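Local atomic coordinates of beta-1,4-mannanase (Aplysia kurodai, PDB entry 3VUP), a protein that hydrolyses the beta-1,4-linked mannose backbone of mannan, probably as a digestive-fluid enzyme of the sea hare, with a TIM-barrel fold. Residues R15-S19 with Y316-W320; L18-P24 with G56-W62; Y28-F32 with I63-T69; A153-W157 with D215-T221; E162-M167 with G187-A191. All blocks are in the same frame, centred on the assembly; numbering follows the deposited sequence. Where two conformers were deposited one is given.

All five contacts belong to one (beta/alpha)8 barrel. Interactions 1, 2 and 4 are buried strand pairings: interaction 1 joins strands 318-322 and 18-22, closing the barrel, interaction 2 joins strands 18-22 and 58-65, and interaction 4 joins strands 157-161 and 220-224. Interactions 1 and 2 share Leu18 and Ser19 and touch each other. Interactions 3 and 5 lie at and beyond the strand ends; interaction 3 is partly buried and relies on waters, one Thr69 hydroxyl bond and ring faces, whereas interaction 5 is mostly buried and combines backbone bonds with a tryptophan packed on a glycine. Backbone bonds dominate in the barrel pairings, joined in interaction 2 by a charged side-chain network.

Interaction 1: R15-S19 with Y316-W320; sequences RVFLS and YAGAW
The carbonyl oxygen of Ala317 has two polar partners. Leu18 N lies 3.2 Å from Ala317 O, in the carbonyl plane and on a lone pair, with the N-H pointing almost straight at it (173°), and a water sits 2.8 Å from the same Ala317 O. This water also stands 2.7 Å from Val16 O, bridging the two segments just before they pair as strands. One step on, Ala319 N gives a shorter bond to Leu18 O (2.7 Å), arriving nearly along the C=O axis. Together these bonds set Leu18 opposite Gly318 in parallel register, where any side chain on Gly318 would run into Leu18 O.

Phe17 holds its ring trans to the amide nitrogen (chi1 -179°), which swings it under the backbone of the partner segment. Gly318 CA rests over one face, offset toward the rim and 3.8 Å from the Phe17 ring centroid, in a CH-pi contact. Tyr316 O comes to the edge near the ring plane, 3.5 Å from Phe17 CE1, and Phe17 CZ reaches Ala319 CB at 4.0 Å. Replacing Phe17 with alanine would probably open a gap beneath Gly318 and leave the Ala319 methyl without this partner. On the other face of the sheet, Leu18 CB lies 3.8 Å from Trp320 NE1, and their side chains pack together.

The pairing closes the eight-stranded barrel, joining strands 18-22 and 318-322. On its outer side, Phe17 and Ala319 pack on helix 304-313, Phe17 meeting Tyr312 and Val311. Leu18 and Ala317 touch Phe9 of strand 8-11, and on the other face Trp320 meets Phe107 of strand 105-112.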
# COMPACT_ATOMS: atom_id res chain seq x y z
N ARG A 15 -3.00 -1.70 21.55
CA ARG A 15 -3.68 -1.36 20.31
C ARG A 15 -3.08 -0.07 19.79
O ARG A 15 -2.92 0.89 20.54
CB ARG A 15 -5.18 -1.22 20.55
CG ARG A 15 -5.99 -0.90 19.32
CD ARG A 15 -7.44 -1.29 19.53
NE ARG A 15 -8.35 -0.41 18.81
CZ ARG A 15 -9.68 -0.48 18.91
NH1 ARG A 15 -10.44 0.36 18.22
NH2 ARG A 15 -10.24 -1.40 19.68
N VAL A 16 -2.75 -0.06 18.50
CA VAL A 16 -2.09 1.08 17.88
C VAL A 16 -2.90 1.58 16.69
O VAL A 16 -3.45 0.77 15.93
CB VAL A 16 -0.63 0.72 17.45
CG1 VAL A 16 -0.61 -0.44 16.47
CG2 VAL A 16 0.10 1.91 16.86
N PHE A 17 -2.98 2.90 16.55
CA PHE A 17 -3.54 3.53 15.36
C PHE A 17 -2.37 3.99 14.50
O PHE A 17 -1.44 4.61 15.01
CB PHE A 17 -4.41 4.73 15.77
CG PHE A 17 -5.06 5.44 14.61
CD1 PHE A 17 -6.32 5.07 14.14
CD2 PHE A 17 -4.40 6.49 13.99
CE1 PHE A 17 -6.91 5.74 13.08
CE2 PHE A 17 -4.98 7.16 12.93
CZ PHE A 17 -6.25 6.79 12.48
N LEU A 18 -2.41 3.67 13.21
CA LEU A 18 -1.30 4.01 12.32
C LEU A 18 -1.51 5.40 11.74
O LEU A 18 -2.39 5.61 10.91
CB LEU A 18 -1.18 2.97 11.21
CG LEU A 18 -1.02 1.52 11.68
CD1 LEU A 18 -1.03 0.57 10.50
CD2 LEU A 18 0.25 1.35 12.47
N SER A 19 -0.68 6.35 12.17
CA SER A 19 -0.83 7.74 11.77
C SER A 19 0.43 8.23 11.08
O SER A 19 1.52 8.13 11.64
CB SER A 19 -1.06 8.59 13.02
OG SER A 19 -1.09 9.96 12.66
N TYR A 316 -11.76 3.60 11.62
CA TYR A 316 -10.67 3.17 10.76
C TYR A 316 -9.43 2.87 11.59
O TYR A 316 -9.33 3.27 12.75
CB TYR A 316 -10.39 4.22 9.68
CG TYR A 316 -11.59 4.51 8.80
CD1 TYR A 316 -11.97 3.63 7.79
CD2 TYR A 316 -12.37 5.66 8.99
CE1 TYR A 316 -13.07 3.89 7.00
CE2 TYR A 316 -13.47 5.92 8.19
CZ TYR A 316 -13.81 5.03 7.20
OH TYR A 316 -14.91 5.27 6.40
N ALA A 317 -8.49 2.17 10.98
CA ALA A 317 -7.32 1.65 11.69
C ALA A 317 -6.07 2.49 11.51
O ALA A 317 -5.07 2.29 12.21
CB ALA A 317 -7.06 0.21 11.25
N GLY A 318 -6.10 3.42 10.57
CA GLY A 318 -4.96 4.27 10.31
C GLY A 318 -5.30 5.36 9.31
O GLY A 318 -6.32 5.28 8.63
N ALA A 319 -4.42 6.36 9.24
CA ALA A 319 -4.59 7.51 8.36
C ALA A 319 -3.21 7.90 7.85
O ALA A 319 -2.34 8.28 8.64
CB ALA A 319 -5.19 8.68 9.13
N TRP A 320 -3.03 7.81 6.53
CA TRP A 320 -1.79 8.23 5.89
C TRP A 320 -2.13 9.28 4.83
O TRP A 320 -2.76 8.97 3.81
CB TRP A 320 -1.07 7.06 5.20
CG TRP A 320 -0.76 5.89 6.08
CD1 TRP A 320 -0.51 5.90 7.41
CD2 TRP A 320 -0.68 4.52 5.67
NE1 TRP A 320 -0.27 4.62 7.86
CE2 TRP A 320 -0.37 3.75 6.81
CE3 TRP A 320 -0.83 3.87 4.45
CZ2 TRP A 320 -0.21 2.37 6.76
CZ3 TRP A 320 -0.69 2.50 4.40
CH2 TRP A 320 -0.38 1.76 5.54
O HOH W 1 -5.63 0.68 14.41

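Interaction 2: L18-P24 with G56-W62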
# COMPACT_ATOMS: atom_id res chain seq x y z
N LEU A 18 -2.41 3.67 13.21
CA LEU A 18 -1.30 4.01 12.32
C LEU A 18 -1.51 5.40 11.74
O LEU A 18 -2.39 5.61 10.91
CB LEU A 18 -1.18 2.97 11.21
CG LEU A 18 -1.02 1.52 11.68
CD1 LEU A 18 -1.03 0.57 10.50
CD2 LEU A 18 0.25 1.35 12.47
N SER A 19 -0.68 6.35 12.17
CA SER A 19 -0.83 7.74 11.77
C SER A 19 0.43 8.23 11.08
O SER A 19 1.52 8.13 11.64
CB SER A 19 -1.06 8.59 13.02
OG SER A 19 -1.09 9.96 12.66
N GLY A 20 0.30 8.78 9.88
CA GLY A 20 1.47 9.30 9.22
C GLY A 20 1.15 9.71 7.81
O GLY A 20 0.13 10.37 7.55
N GLY A 21 2.01 9.33 6.89
CA GLY A 21 1.82 9.75 5.52
C GLY A 21 2.59 8.94 4.51
O GLY A 21 3.36 8.03 4.85
N ASN A 22 2.36 9.29 3.26
CA ASN A 22 3.08 8.76 2.11
C ASN A 22 4.22 9.70 1.78
O ASN A 22 3.98 10.88 1.53
CB ASN A 22 2.16 8.73 0.89
CG ASN A 22 1.07 7.69 0.99
OD1 ASN A 22 1.20 6.61 0.44
ND2 ASN A 22 -0.03 8.04 1.67
N LEU A 23 5.45 9.18 1.76
CA LEU A 23 6.61 10.00 1.43
C LEU A 23 6.40 10.90 0.19
O LEU A 23 6.57 12.11 0.30
CB LEU A 23 7.86 9.11 1.31
CG LEU A 23 9.17 9.84 1.03
CD1 LEU A 23 9.56 10.70 2.22
CD2 LEU A 23 10.26 8.83 0.70
N PRO A 24 6.02 10.33 -0.97
CA PRO A 24 5.81 8.91 -1.30
C PRO A 24 7.04 8.30 -1.96
O PRO A 24 7.09 7.08 -2.16
CB PRO A 24 4.64 8.96 -2.29
CG PRO A 24 4.58 10.36 -2.80
CD PRO A 24 5.62 11.19 -2.10
N GLY A 56 3.97 11.33 14.07
CA GLY A 56 3.59 10.21 13.22
C GLY A 56 4.30 8.94 13.65
O GLY A 56 5.37 9.00 14.27
N ASN A 57 3.72 7.80 13.29
CA ASN A 57 4.33 6.51 13.54
C ASN A 57 4.44 5.63 12.29
O ASN A 57 4.89 4.50 12.40
CB ASN A 57 3.61 5.74 14.66
CG ASN A 57 2.19 5.35 14.30
OD1 ASN A 57 1.80 5.33 13.12
ND2 ASN A 57 1.41 5.02 15.31
N SER A 58 4.04 6.14 11.12
CA SER A 58 3.88 5.32 9.90
C SER A 58 4.31 6.07 8.66
O SER A 58 3.87 7.21 8.48
CB SER A 58 2.40 5.00 9.69
OG SER A 58 1.92 4.03 10.59
N MET A 59 5.08 5.43 7.78
CA MET A 59 5.45 5.99 6.48
C MET A 59 5.19 4.96 5.37
O MET A 59 5.75 3.86 5.45
CB MET A 59 6.94 6.35 6.49
CG MET A 59 7.46 7.01 5.22
SD MET A 59 7.09 8.77 5.09
CE MET A 59 8.42 9.50 6.04
N ARG A 60 4.41 5.32 4.36
CA ARG A 60 4.27 4.52 3.15
C ARG A 60 5.19 5.15 2.11
O ARG A 60 5.22 6.38 1.96
CB ARG A 60 2.82 4.53 2.67
CG ARG A 60 2.58 3.77 1.36
CD ARG A 60 1.10 3.59 1.16
NE ARG A 60 0.66 2.87 -0.03
CZ ARG A 60 0.07 3.43 -1.09
NH1 ARG A 60 -0.04 4.75 -1.21
NH2 ARG A 60 -0.41 2.64 -2.05
N LEU A 61 5.95 4.33 1.39
CA LEU A 61 6.82 4.84 0.33
C LEU A 61 6.96 3.77 -0.74
O LEU A 61 6.79 2.58 -0.47
CB LEU A 61 8.19 5.30 0.86
CG LEU A 61 9.26 4.25 1.17
CD1 LEU A 61 10.57 4.95 1.51
CD2 LEU A 61 8.85 3.34 2.31
N TRP A 62 7.23 4.21 -1.96
CA TRP A 62 7.09 3.35 -3.12
C TRP A 62 8.45 2.87 -3.61
O TRP A 62 9.42 3.64 -3.65
CB TRP A 62 6.36 4.07 -4.24
CG TRP A 62 4.94 4.49 -3.94
CD1 TRP A 62 4.30 4.55 -2.73
CD2 TRP A 62 4.02 4.96 -4.91
NE1 TRP A 62 3.00 5.00 -2.91
CE2 TRP A 62 2.81 5.26 -4.24
CE3 TRP A 62 4.08 5.12 -6.29
CZ2 TRP A 62 1.69 5.75 -4.92
CZ3 TRP A 62 2.98 5.59 -6.96
CH2 TRP A 62 1.80 5.92 -6.28
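Arg60 turns CG away from its amide nitrogen (chi1 177°) and, with the chain extended to NE, runs beside Asn22, whose CG is anti to its own carbonyl carbon (chi1 -70°). The two side chains point the same way, so that Arg60 NH1 meets Asn22 OD1 at 2.8 Å in a nearly straight bond (166°). The oxygen lies close to the guanidinium plane, while the amide plane stands almost perpendicular to it. Asn22 ND2 is held by Gly292 O and Ser321 O, and Arg60 forms salt bridges with Asp158 and Glu293, so the pair belongs to a buried polar network inside the barrel.

At the other end of the pairing, Asn57 OD1 takes Ser19 N (2.8 Å) from one face of its amide and, in one of the two conformers of Ser58, its OG from the opposite face. Asn57 N in turn bonds Ser19 O at 2.8 Å, and ND2 reaches Phe17 O and Ile347 O. A leucine in place of Asn57 would probably leave Ser19 N and these two carbonyl oxygens without their side-chain mates.

Between these ends strands 18-22 and 58-65 run parallel, the first beta-alpha-beta unit of the TIM barrel, with helix 36-53 as the crossover. Gly21 O accepts Arg60 N at 2.9 Å, and any side chain on Gly20 would be driven into Ser58 O. Leu23 lies alongside Leu61, their CB atoms 3.9 Å apart. A cis peptide precedes Pro24, whose CB sits over one face of the Trp62 ring, and Pro24 O accepts Trp62 N at 2.9 Å.

Interaction 3: Y28-F32 with I63-T69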
# COMPACT_ATOMS: atom_id res chain seq x y z
N TYR A 28 11.34 9.50 -7.89
CA TYR A 28 10.33 8.53 -8.30
C TYR A 28 10.93 7.31 -9.00
O TYR A 28 11.55 7.45 -10.05
CB TYR A 28 9.33 9.22 -9.23
CG TYR A 28 8.19 8.38 -9.78
CD1 TYR A 28 6.98 8.30 -9.11
CD2 TYR A 28 8.31 7.74 -11.00
CE1 TYR A 28 5.92 7.56 -9.62
CE2 TYR A 28 7.25 7.00 -11.53
CZ TYR A 28 6.05 6.92 -10.84
OH TYR A 28 4.98 6.19 -11.34
N ALA A 29 10.75 6.14 -8.39
CA ALA A 29 11.19 4.85 -8.92
C ALA A 29 12.70 4.68 -8.98
O ALA A 29 13.19 3.71 -9.55
CB ALA A 29 10.57 4.57 -10.29
N TYR A 30 13.42 5.64 -8.39
CA TYR A 30 14.87 5.73 -8.42
C TYR A 30 15.45 5.90 -7.02
O TYR A 30 16.47 6.56 -6.85
CB TYR A 30 15.30 6.93 -9.28
CG TYR A 30 15.54 6.57 -10.70
CD1 TYR A 30 14.48 6.25 -11.54
CD2 TYR A 30 16.82 6.54 -11.22
CE1 TYR A 30 14.71 5.90 -12.85
CE2 TYR A 30 17.06 6.20 -12.52
CZ TYR A 30 16.00 5.88 -13.34
OH TYR A 30 16.26 5.53 -14.64
N ASP A 31 14.80 5.30 -6.03
CA ASP A 31 15.19 5.48 -4.64
C ASP A 31 15.95 4.29 -4.05
O ASP A 31 16.65 4.44 -3.06
CB ASP A 31 13.96 5.72 -3.76
CG ASP A 31 13.39 7.12 -3.90
OD1 ASP A 31 14.18 8.09 -4.03
OD2 ASP A 31 12.14 7.25 -3.81
N PHE A 32 15.77 3.11 -4.65
CA PHE A 32 16.29 1.86 -4.09
C PHE A 32 17.00 1.04 -5.14
O PHE A 32 16.58 0.99 -6.29
CB PHE A 32 15.16 1.06 -3.45
CG PHE A 32 14.59 1.74 -2.26
CD1 PHE A 32 15.22 1.66 -1.03
CD2 PHE A 32 13.48 2.57 -2.38
CE1 PHE A 32 14.75 2.34 0.05
CE2 PHE A 32 13.00 3.26 -1.29
CZ PHE A 32 13.63 3.14 -0.07
N ILE A 63 8.51 1.60 -4.00
CA ILE A 63 9.76 0.92 -4.29
C ILE A 63 9.96 0.69 -5.79
O ILE A 63 10.58 1.52 -6.45
CB ILE A 63 9.89 -0.41 -3.49
CG1 ILE A 63 9.54 -0.20 -2.00
CG2 ILE A 63 11.28 -0.99 -3.67
CD1 ILE A 63 10.38 0.83 -1.28
N HIS A 64 9.43 -0.40 -6.35
CA HIS A 64 9.68 -0.71 -7.77
C HIS A 64 8.90 0.21 -8.70
O HIS A 64 9.39 0.61 -9.76
CB HIS A 64 9.30 -2.15 -8.14
CG HIS A 64 9.86 -3.22 -7.25
ND1 HIS A 64 11.18 -3.28 -6.85
CD2 HIS A 64 9.27 -4.33 -6.76
CE1 HIS A 64 11.36 -4.37 -6.12
NE2 HIS A 64 10.22 -5.03 -6.05
N ILE A 65 7.65 0.48 -8.33
CA ILE A 65 6.71 1.30 -9.09
C ILE A 65 6.30 0.57 -10.37
O ILE A 65 5.41 -0.28 -10.32
CB ILE A 65 7.20 2.76 -9.26
CG1 ILE A 65 7.59 3.30 -7.87
CG2 ILE A 65 6.11 3.62 -9.86
CD1 ILE A 65 7.77 4.79 -7.79
N GLN A 66 6.95 0.84 -11.50
CA GLN A 66 6.69 0.04 -12.70
C GLN A 66 7.96 -0.59 -13.26
O GLN A 66 8.04 -0.92 -14.44
CB GLN A 66 5.91 0.84 -13.75
CG GLN A 66 4.56 1.28 -13.18
CD GLN A 66 3.62 1.88 -14.20
OE1 GLN A 66 4.02 2.68 -15.05
NE2 GLN A 66 2.33 1.53 -14.09
N GLY A 67 8.94 -0.81 -12.39
CA GLY A 67 10.15 -1.51 -12.78
C GLY A 67 11.19 -0.65 -13.46
O GLY A 67 12.03 -1.17 -14.19
N GLU A 68 11.14 0.66 -13.22
CA GLU A 68 12.09 1.59 -13.81
C GLU A 68 13.55 1.23 -13.49
O GLU A 68 14.42 1.30 -14.37
CB GLU A 68 11.79 3.02 -13.35
CG GLU A 68 10.56 3.66 -13.97
CD GLU A 68 9.22 3.25 -13.36
OE1 GLU A 68 8.21 3.81 -13.85
OE2 GLU A 68 9.15 2.41 -12.43
N THR A 69 13.81 0.87 -12.24
CA THR A 69 15.17 0.51 -11.83
C THR A 69 15.27 -0.78 -11.00
O THR A 69 16.28 -1.45 -11.06
CB THR A 69 15.91 1.64 -11.09
OG1 THR A 69 15.22 1.96 -9.87
CG2 THR A 69 16.01 2.87 -11.95
O HOH W 2 5.66 4.47 -13.25
O HOH W 3 12.13 1.08 -9.98
O HOH W 4 14.66 3.63 -15.92
O HOH W 5 12.88 3.15 -6.08
O HOH W 6 14.12 0.98 -7.41
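Tyr28 presents one ring face to Ile65, whose CD1 lies 3.9 Å from the Tyr28 ring centroid in a CH-pi contact, offset toward the rim. The other branch, Ile65 CG2, presses on Tyr28 CZ at 3.4 Å, so CD1 covers the face while CG2 touches the hydroxyl end. Beyond it, a water 2.7 Å from Tyr28 OH also touches Glu68 OE1 and Gln66 OE1.

Ala29 has a positive phi and turns its methyl into the partner loop. There CB is 3.4 Å from Glu68 OE2, a carboxylate oxygen that also receives Gln66 N (2.9 Å) on its syn lone pair, which fixes how the carboxylate is turned. The carbonyl Ala29 O accepts Thr69 OG1 at 2.7 Å, in the carbonyl plane. Thr69 places OG1 between its backbone N and carbonyl carbon (chi1 63°), and this leaves CG2 directed at Tyr30.

Tyr30 takes that methyl over the centre of its ring, with Thr69 CG2 3.4 Å from the Tyr30 centroid, the two side chains crossing at about a right angle. A water links Tyr30 OH to Glu68 O. Asp31 N reaches Ile63 O through another water, and Phe32 O is bridged by a third to Thr69 OG1. Phe32 closes the series with CE2 3.6 Å from Ile63 CD1.

The contact joins the first two beta-alpha loops of the TIM barrel, at the C-terminal ends of strands 18-22 and 58-65. Helix 88-101 packs on Phe32 through Met88, Met92 and Leu95, Gln36 of helix 36-53 bonds Thr69 OG1, and Ile63 and Ile65 touch strand 105-112.

Interaction 4: A153-W157 with D215-T221; sequences ALGGW and DPGALVT
Trp157 pairs with Val220 in parallel register, their CA atoms 4.8 Å apart. Its amide Trp157 N gives a nearly straight bond to Leu219 O (2.9 Å, 167°), and its carbonyl Trp157 O accepts Thr221 N at 2.8 Å, so one residue is clasped by two neighbours of its partner. At Gly156 a side chain would crowd Leu219 O. Before the strand, residues 215-218 form a type I turn that follows helix 197-214, closed by Ala218 N to Asp215 O. A water accepts from Leu219 N and makes a weak bond to Gly155 O, joining the segments where they diverge.

Trp157 carries the side-chain contact. Its CG is anti to the carbonyl carbon (chi1 -65°), which sends the indole alongside the turn, with CD1 4.1 Å from Ala218 CB near the ring plane. Leu154 CD1 lies over one indole face, toward the rim. In the plane, a water 3.1 Å from Trp157 NE1 bonds Asp215 OD2 at 2.9 Å, tying the buried N-H to the turn. Asp215 itself is held more strongly by Arg1, in a salt bridge through OD1. Leu219 CD1 rests 3.8 Å from Gly155 O.

Trp157 and Val220 both pack on Ile211 of helix 197-214. Strand 157-161, helix 197-214 and strand 220-224 form a beta-alpha-beta crossover unit of the TIM barrel, and this contact pairs the starts of its strands.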
# COMPACT_ATOMS: atom_id res chain seq x y z
N ALA A 153 10.91 -2.51 12.40
CA ALA A 153 10.39 -1.29 11.77
C ALA A 153 9.60 -1.54 10.49
O ALA A 153 9.11 -0.60 9.87
CB ALA A 153 11.51 -0.28 11.51
N LEU A 154 9.45 -2.81 10.11
CA LEU A 154 8.60 -3.15 8.98
C LEU A 154 7.15 -3.23 9.45
O LEU A 154 6.80 -4.09 10.25
CB LEU A 154 9.03 -4.49 8.37
CG LEU A 154 8.11 -5.02 7.28
CD1 LEU A 154 8.20 -4.16 6.03
CD2 LEU A 154 8.48 -6.46 6.97
N GLY A 155 6.32 -2.31 8.97
CA GLY A 155 4.91 -2.33 9.29
C GLY A 155 4.15 -3.35 8.46
O GLY A 155 3.32 -4.11 8.97
N GLY A 156 4.42 -3.36 7.16
CA GLY A 156 3.78 -4.31 6.27
C GLY A 156 4.12 -3.98 4.84
O GLY A 156 4.59 -2.89 4.52
N TRP A 157 3.87 -4.95 3.97
CA TRP A 157 4.16 -4.83 2.55
C TRP A 157 2.87 -4.50 1.80
O TRP A 157 1.89 -5.22 1.92
CB TRP A 157 4.71 -6.15 2.00
CG TRP A 157 6.04 -6.55 2.56
CD1 TRP A 157 6.28 -7.45 3.57
CD2 TRP A 157 7.33 -6.06 2.16
NE1 TRP A 157 7.62 -7.56 3.80
CE2 TRP A 157 8.29 -6.71 2.96
CE3 TRP A 157 7.76 -5.13 1.20
CZ2 TRP A 157 9.67 -6.47 2.82
CZ3 TRP A 157 9.13 -4.89 1.07
CH2 TRP A 157 10.06 -5.56 1.88
N ASP A 215 8.57 -14.74 5.34
CA ASP A 215 8.51 -14.07 6.64
C ASP A 215 7.08 -14.22 7.15
O ASP A 215 6.23 -13.35 6.92
CB ASP A 215 8.88 -12.60 6.52
CG ASP A 215 8.90 -11.88 7.87
OD1 ASP A 215 8.59 -12.53 8.90
OD2 ASP A 215 9.21 -10.67 7.89
N PRO A 216 6.80 -15.34 7.83
CA PRO A 216 5.42 -15.64 8.22
C PRO A 216 4.77 -14.61 9.13
O PRO A 216 3.54 -14.54 9.16
CB PRO A 216 5.53 -16.98 8.94
CG PRO A 216 6.78 -17.59 8.45
CD PRO A 216 7.71 -16.47 8.11
N GLY A 217 5.57 -13.82 9.84
CA GLY A 217 5.04 -12.77 10.68
C GLY A 217 4.83 -11.41 10.02
O GLY A 217 4.41 -10.47 10.70
N ALA A 218 5.12 -11.30 8.73
CA ALA A 218 4.88 -10.06 8.01
C ALA A 218 3.41 -9.86 7.67
O ALA A 218 2.68 -10.83 7.46
CB ALA A 218 5.73 -10.01 6.74
N LEU A 219 3.00 -8.60 7.59
CA LEU A 219 1.66 -8.25 7.17
C LEU A 219 1.67 -7.78 5.73
O LEU A 219 2.65 -7.18 5.27
CB LEU A 219 1.07 -7.16 8.07
CG LEU A 219 1.06 -7.46 9.57
CD1 LEU A 219 0.49 -6.27 10.34
CD2 LEU A 219 0.27 -8.73 9.87
N VAL A 220 0.56 -8.02 5.03
CA VAL A 220 0.44 -7.67 3.62
C VAL A 220 -0.87 -6.93 3.37
O VAL A 220 -1.94 -7.30 3.90
CB VAL A 220 0.53 -8.93 2.72
CG1 VAL A 220 0.50 -8.54 1.24
CG2 VAL A 220 1.80 -9.70 3.02
N THR A 221 -0.78 -5.88 2.55
CA THR A 221 -1.95 -5.10 2.16
C THR A 221 -1.80 -4.71 0.67
O THR A 221 -0.86 -5.14 -0.00
CB THR A 221 -2.10 -3.84 3.05
OG1 THR A 221 -3.36 -3.20 2.82
CG2 THR A 221 -0.98 -2.85 2.79
O HOH W 7 4.68 -6.60 8.72
O HOH W 8 9.71 -9.23 5.45

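Interaction 5: E162-M167 with G187-A191; sequences EPEGMM and GAGWA
Trp190 lays one face of its indole on Gly165, whose CA is 3.3 Å from the centroid of the six-membered ring and 9° off its normal, a close CH-pi contact. In the ring plane, Gly187 O approaches the edge. The indole also meets the ring of Trp225, their planes about 40° apart. The carboxylate of Glu162 stands perpendicular to the indole, with OE1 3.5 Å from Trp190 CZ2. Both segments belong to the loop following strand 157-161 of the TIM barrel. Glu162 sits in an Asn-Glu-Pro sequence, as at the acid/base position of clan GH-A glycosidases, which is consistent with such a role; its OE2 bonds His262 and a bound Tris molecule, probably from the crystallisation liquor.

Trp190 puts CG between its backbone N and carbonyl carbon (chi1 65°), folding the ring back over the 3-10 turn at 163-165, and NE1 bonds Ala114 O. A side chain on Gly165 would press into the indole. Residues 187-190 form a type II turn in which Gly189, with positive phi, sends N to Glu164 O at 2.7 Å. Ala191 N bonds Gly165 O at 2.9 Å. Ala191 CB touches Met166 CG at 3.9 Å.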
# COMPACT_ATOMS: atom_id res chain seq x y z
N GLU A 162 -3.11 1.11 -6.25
CA GLU A 162 -4.24 1.37 -7.15
C GLU A 162 -4.27 0.49 -8.42
O GLU A 162 -4.19 1.01 -9.54
CB GLU A 162 -4.29 2.86 -7.51
CG GLU A 162 -4.38 3.70 -6.24
CD GLU A 162 -4.67 5.18 -6.46
OE1 GLU A 162 -4.57 5.67 -7.61
OE2 GLU A 162 -4.99 5.86 -5.45
N PRO A 163 -4.43 -0.83 -8.24
CA PRO A 163 -4.59 -1.72 -9.41
C PRO A 163 -5.67 -1.20 -10.36
O PRO A 163 -5.59 -1.41 -11.57
CB PRO A 163 -5.03 -3.04 -8.79
CG PRO A 163 -4.57 -2.98 -7.36
CD PRO A 163 -4.62 -1.54 -6.97
N GLU A 164 -6.67 -0.53 -9.80
CA GLU A 164 -7.83 -0.09 -10.57
C GLU A 164 -7.51 0.93 -11.65
O GLU A 164 -8.32 1.13 -12.55
CB GLU A 164 -8.92 0.43 -9.63
CG GLU A 164 -9.34 -0.58 -8.58
CD GLU A 164 -8.47 -0.57 -7.32
OE1 GLU A 164 -7.60 0.31 -7.16
OE2 GLU A 164 -8.71 -1.47 -6.47
N GLY A 165 -6.34 1.55 -11.60
CA GLY A 165 -5.95 2.45 -12.66
C GLY A 165 -5.93 1.81 -14.04
O GLY A 165 -6.18 2.48 -15.04
N MET A 166 -5.65 0.51 -14.08
CA MET A 166 -5.59 -0.19 -15.36
C MET A 166 -6.49 -1.42 -15.45
O MET A 166 -6.35 -2.22 -16.37
CB MET A 166 -4.14 -0.56 -15.69
CG MET A 166 -3.27 0.67 -16.00
SD MET A 166 -1.63 0.32 -16.66
CE MET A 166 -0.80 -0.23 -15.18
N MET A 167 -7.45 -1.55 -14.54
CA MET A 167 -8.42 -2.63 -14.65
C MET A 167 -9.53 -2.27 -15.64
O MET A 167 -9.97 -1.12 -15.68
CB MET A 167 -9.04 -2.95 -13.29
CG MET A 167 -8.06 -3.38 -12.22
SD MET A 167 -6.89 -4.68 -12.68
CE MET A 167 -7.99 -6.07 -12.97
N GLY A 187 -14.80 5.39 -12.82
CA GLY A 187 -13.51 6.01 -13.06
C GLY A 187 -12.38 5.00 -13.12
O GLY A 187 -11.30 5.33 -13.61
N ALA A 188 -12.61 3.79 -12.62
CA ALA A 188 -11.61 2.73 -12.75
C ALA A 188 -11.20 2.59 -14.22
O ALA A 188 -12.04 2.73 -15.11
CB ALA A 188 -12.15 1.42 -12.21
N GLY A 189 -9.92 2.32 -14.44
CA GLY A 189 -9.39 2.17 -15.78
C GLY A 189 -8.87 3.45 -16.41
O GLY A 189 -8.57 3.48 -17.60
N TRP A 190 -8.72 4.50 -15.61
CA TRP A 190 -8.36 5.81 -16.14
C TRP A 190 -7.05 5.83 -16.90
O TRP A 190 -6.89 6.60 -17.84
CB TRP A 190 -8.30 6.87 -15.03
CG TRP A 190 -7.22 6.64 -14.00
CD1 TRP A 190 -5.93 7.08 -14.05
CD2 TRP A 190 -7.35 5.91 -12.76
NE1 TRP A 190 -5.25 6.68 -12.92
CE2 TRP A 190 -6.09 5.96 -12.12
CE3 TRP A 190 -8.40 5.23 -12.14
CZ2 TRP A 190 -5.86 5.36 -10.88
CZ3 TRP A 190 -8.16 4.62 -10.92
CH2 TRP A 190 -6.90 4.69 -10.30
N ALA A 191 -6.10 4.99 -16.48
CA ALA A 191 -4.79 4.96 -17.12
C ALA A 191 -4.80 4.07 -18.36
O ALA A 191 -3.83 4.03 -19.12
CB ALA A 191 -3.72 4.52 -16.12